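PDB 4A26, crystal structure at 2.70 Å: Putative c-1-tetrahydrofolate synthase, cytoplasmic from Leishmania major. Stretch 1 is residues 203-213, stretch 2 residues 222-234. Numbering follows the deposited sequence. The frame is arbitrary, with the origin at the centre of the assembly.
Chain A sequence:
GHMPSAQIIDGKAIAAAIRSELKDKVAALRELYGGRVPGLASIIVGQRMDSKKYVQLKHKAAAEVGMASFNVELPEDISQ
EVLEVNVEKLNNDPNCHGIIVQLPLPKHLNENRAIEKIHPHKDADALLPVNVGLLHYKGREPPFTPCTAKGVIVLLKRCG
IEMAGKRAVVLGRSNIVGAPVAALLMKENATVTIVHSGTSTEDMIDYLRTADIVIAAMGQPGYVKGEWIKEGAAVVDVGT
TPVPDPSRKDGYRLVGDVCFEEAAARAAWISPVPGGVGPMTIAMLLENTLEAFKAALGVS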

# COMPACT_ATOMS: atom_id res chain seq x y z
N ASP A 203 8.49 23.08 1.93
CA ASP A 203 7.59 22.14 2.60
C ASP A 203 8.40 21.00 3.20
O ASP A 203 8.27 20.71 4.39
CB ASP A 203 6.55 21.58 1.63
CG ASP A 203 5.63 22.66 1.05
OD1 ASP A 203 5.70 23.83 1.48
OD2 ASP A 203 4.83 22.33 0.15
N MET A 204 9.25 20.37 2.39
CA MET A 204 10.14 19.32 2.89
C MET A 204 10.76 19.77 4.21
O MET A 204 10.64 19.09 5.22
CB MET A 204 11.24 19.00 1.88
CG MET A 204 12.18 17.87 2.30
SD MET A 204 13.90 18.19 1.86
CE MET A 204 14.23 19.60 2.91
N ILE A 205 11.40 20.94 4.19
CA ILE A 205 11.97 21.52 5.40
C ILE A 205 10.92 21.68 6.52
O ILE A 205 11.20 21.34 7.67
CB ILE A 205 12.64 22.90 5.13
CG1 ILE A 205 13.91 22.71 4.29
CG2 ILE A 205 12.99 23.60 6.44
CD1 ILE A 205 14.58 24.00 3.88
N ASP A 206 9.74 22.17 6.17
CA ASP A 206 8.68 22.40 7.16
C ASP A 206 8.24 21.10 7.82
O ASP A 206 8.08 21.05 9.04
CB ASP A 206 7.47 23.11 6.53
CG ASP A 206 6.43 23.53 7.56
OD1 ASP A 206 6.82 24.00 8.65
OD2 ASP A 206 5.22 23.39 7.28
N TYR A 207 8.05 20.06 7.01
CA TYR A 207 7.68 18.74 7.53
C TYR A 207 8.75 18.19 8.47
O TYR A 207 8.43 17.68 9.55
CB TYR A 207 7.44 17.75 6.39
CG TYR A 207 6.14 17.94 5.64
CD1 TYR A 207 4.92 17.77 6.29
CD2 TYR A 207 6.13 18.25 4.29
CE1 TYR A 207 3.72 17.92 5.60
CE2 TYR A 207 4.93 18.42 3.60
CZ TYR A 207 3.73 18.25 4.26
OH TYR A 207 2.55 18.40 3.57
N LEU A 208 10.02 18.29 8.06
CA LEU A 208 11.14 17.81 8.88
C LEU A 208 11.27 18.55 10.21
O LEU A 208 11.75 17.98 11.19
CB LEU A 208 12.47 17.92 8.11
CG LEU A 208 12.81 16.81 7.12
CD1 LEU A 208 14.08 17.17 6.39
CD2 LEU A 208 12.96 15.47 7.82
N ARG A 209 10.85 19.82 10.24
CA ARG A 209 10.95 20.65 11.44
C ARG A 209 10.28 20.02 12.66
O ARG A 209 10.74 20.22 13.79
CB ARG A 209 10.34 22.03 11.18
CG ARG A 209 10.56 23.05 12.30
CD ARG A 209 9.98 24.43 11.96
NE ARG A 209 8.57 24.37 11.58
CZ ARG A 209 7.55 24.19 12.42
NH1 ARG A 209 7.76 24.04 13.73
NH2 ARG A 209 6.31 24.16 11.96
N THR A 210 9.21 19.26 12.44
CA THR A 210 8.47 18.62 13.52
C THR A 210 8.58 17.09 13.53
O THR A 210 7.89 16.43 14.30
CB THR A 210 6.98 19.01 13.46
OG1 THR A 210 6.38 18.43 12.30
CG2 THR A 210 6.83 20.53 13.41
N ALA A 211 9.47 16.54 12.70
CA ALA A 211 9.59 15.08 12.54
C ALA A 211 10.38 14.46 13.68
O ALA A 211 11.58 14.68 13.82
CB ALA A 211 10.26 14.74 11.22
N ASP A 212 9.68 13.65 14.49
CA ASP A 212 10.32 12.89 15.56
C ASP A 212 11.16 11.76 14.99
O ASP A 212 12.15 11.33 15.59
CB ASP A 212 9.25 12.33 16.50
CG ASP A 212 8.53 13.43 17.26
OD1 ASP A 212 9.20 14.12 18.06
OD2 ASP A 212 7.31 13.60 17.07
N ILE A 213 10.76 11.27 13.82
CA ILE A 213 11.49 10.23 13.10
C ILE A 213 11.74 10.73 11.67
O ILE A 213 10.93 11.47 11.12
CB ILE A 213 10.68 8.91 13.11
CG1 ILE A 213 10.50 8.43 14.57
CG2 ILE A 213 11.37 7.85 12.26
CD1 ILE A 213 9.74 7.14 14.73
N GLY A 222 24.53 13.26 0.98
CA GLY A 222 24.76 14.42 1.84
C GLY A 222 23.90 15.63 1.54
O GLY A 222 24.42 16.70 1.24
N TYR A 223 22.58 15.46 1.63
CA TYR A 223 21.66 16.56 1.34
C TYR A 223 20.74 16.94 2.50
O TYR A 223 20.26 18.07 2.55
CB TYR A 223 20.87 16.26 0.06
CG TYR A 223 19.42 15.88 0.26
CD1 TYR A 223 18.44 16.86 0.38
CD2 TYR A 223 19.01 14.55 0.29
CE1 TYR A 223 17.10 16.54 0.54
CE2 TYR A 223 17.67 14.22 0.45
CZ TYR A 223 16.73 15.21 0.57
OH TYR A 223 15.39 14.91 0.73
N VAL A 224 20.48 16.01 3.42
CA VAL A 224 19.70 16.34 4.61
C VAL A 224 20.61 17.05 5.60
O VAL A 224 21.47 16.43 6.23
CB VAL A 224 19.08 15.10 5.29
CG1 VAL A 224 18.11 15.53 6.38
CG2 VAL A 224 18.38 14.21 4.27
N LYS A 225 20.43 18.37 5.73
CA LYS A 225 21.23 19.18 6.64
C LYS A 225 20.79 18.95 8.09
O LYS A 225 19.59 18.80 8.36
CB LYS A 225 21.13 20.67 6.29
CG LYS A 225 21.65 21.04 4.91
CD LYS A 225 23.17 21.06 4.83
N GLY A 226 21.76 18.94 9.00
CA GLY A 226 21.51 18.73 10.42
C GLY A 226 20.52 19.69 11.05
O GLY A 226 19.80 19.31 11.96
N GLU A 227 20.48 20.93 10.58
CA GLU A 227 19.58 21.93 11.14
C GLU A 227 18.10 21.69 10.82
O GLU A 227 17.23 22.24 11.49
CB GLU A 227 19.97 23.34 10.68
CG GLU A 227 19.92 23.55 9.17
CD GLU A 227 19.47 24.94 8.78
OE1 GLU A 227 18.35 25.34 9.16
OE2 GLU A 227 20.23 25.63 8.08
N TRP A 228 17.82 20.89 9.79
CA TRP A 228 16.44 20.56 9.43
C TRP A 228 15.87 19.50 10.36
O TRP A 228 14.65 19.33 10.44
CB TRP A 228 16.35 20.05 7.99
CG TRP A 228 16.92 20.98 6.95
CD1 TRP A 228 17.15 22.32 7.08
CD2 TRP A 228 17.29 20.64 5.61
NE1 TRP A 228 17.67 22.83 5.92
CE2 TRP A 228 17.77 21.82 5.00
CE3 TRP A 228 17.28 19.45 4.88
CZ2 TRP A 228 18.22 21.84 3.68
CZ3 TRP A 228 17.74 19.47 3.57
CH2 TRP A 228 18.20 20.66 2.98
N ILE A 229 16.75 18.78 11.05
CA ILE A 229 16.34 17.70 11.94
C ILE A 229 15.88 18.28 13.26
O ILE A 229 16.56 19.13 13.84
CB ILE A 229 17.50 16.70 12.20
CG1 ILE A 229 18.16 16.26 10.88
CG2 ILE A 229 17.02 15.50 13.00
CD1 ILE A 229 17.18 15.94 9.76
N LYS A 230 14.71 17.84 13.74
CA LYS A 230 14.18 18.30 15.01
C LYS A 230 15.08 17.84 16.15
O LYS A 230 15.54 16.69 16.17
CB LYS A 230 12.77 17.75 15.22
CG LYS A 230 12.06 18.20 16.50
CD LYS A 230 10.82 17.34 16.74
CE LYS A 230 10.06 17.77 17.99
NZ LYS A 230 8.88 16.89 18.23
N GLU A 231 15.32 18.73 17.10
CA GLU A 231 16.18 18.45 18.24
C GLU A 231 15.62 17.27 19.04
O GLU A 231 14.54 17.36 19.61
CB GLU A 231 16.31 19.70 19.11
CG GLU A 231 17.56 19.77 19.95
CD GLU A 231 17.75 21.14 20.57
OE1 GLU A 231 17.59 22.15 19.85
OE2 GLU A 231 18.06 21.21 21.79
N GLY A 232 16.36 16.15 19.05
CA GLY A 232 15.95 14.93 19.75
C GLY A 232 15.39 13.85 18.83
O GLY A 232 14.97 12.79 19.30
N ALA A 233 15.39 14.11 17.52
CA ALA A 233 14.80 13.20 16.54
C ALA A 233 15.63 11.94 16.36
O ALA A 233 16.78 11.87 16.79
CB ALA A 233 14.63 13.91 15.20
N ALA A 234 15.01 10.94 15.73
CA ALA A 234 15.70 9.72 15.35
C ALA A 234 15.83 9.73 13.84
O ALA A 234 14.82 9.87 13.13
CB ALA A 234 14.93 8.50 15.80
O HOH W 1 13.37 15.87 12.22

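The last turns of a helix (stretch 1, from D203) pack against an irregular segment (stretch 2), burying 619 Å² in all; side-chain packing dominates at the helix, and the direct hydrogen bonds and salt bridge lie beyond it. W228 is the centre of the apolar part. Its chi1 is m (-56°), with chi2 at -20°, and this lays one face of the indole against the helix. M204 and I205 share that face: M204 CE stands 3.9 Å from the centroid of the W228 six-membered ring, and I205 CG1 lies 4.0 Å from the centroid of the five-membered ring, only 9° off its normal. Although the CA-to-CB bond of I205 points sideways, its m, t rotamer carries CG1 and CD1 over the W228 face. M204 points toward stretch 2; chi1 t and chi2 at -141°, between wells, put SD at the edge of the Y223 ring, 3.8 Å from Y223 CE1, and chi3 p then turns CE over W228, 3.6 Å from W228 CZ3. An unbranched, flexible thioether suits a place between two aromatic rings. One turn on, L208 (m, t) is buried and points toward stretch 2, its CD1 4.0 Å from W228 CB and 4.4 Å from V224 CG1.

Where the helix gives way to loop, backbone polar groups are joined through a water. L208 O and W228 O approach to 3.3 Å, but both are acceptors and form no bond. Water 1 instead donates to L208 O (2.9 Å) and A211 O (2.7 Å) and accepts from K230 N (2.8 Å), linking the two stretches.

K230 spans the next part with all four chi angles t. Its CB lies 3.5 Å from R209 O and its CD 3.9 Å from T210 C, so the aliphatic stem covers backbone while full extension delivers the ammonium to D212: K230 NZ to D212 OD1 is 2.8 Å, a hydrogen-bonded salt bridge. D212 starts away from stretch 2, but chi1 m and chi2 -64° bring its carboxylate back.

A type II turn from K230 to A233, with G232 at phi 102°, where a side chain would jam against the preceding carbonyl, leads the chain into a parallel bridge between I213 and A234. A234 N donates to D212 O (2.9 Å, 165°), and I213 CA approaches A234 O at 3.3 Å. A233 CB packs 3.4 Å from A211 O, while I213 (m, t) and A234 are buried on the same face of the sheet.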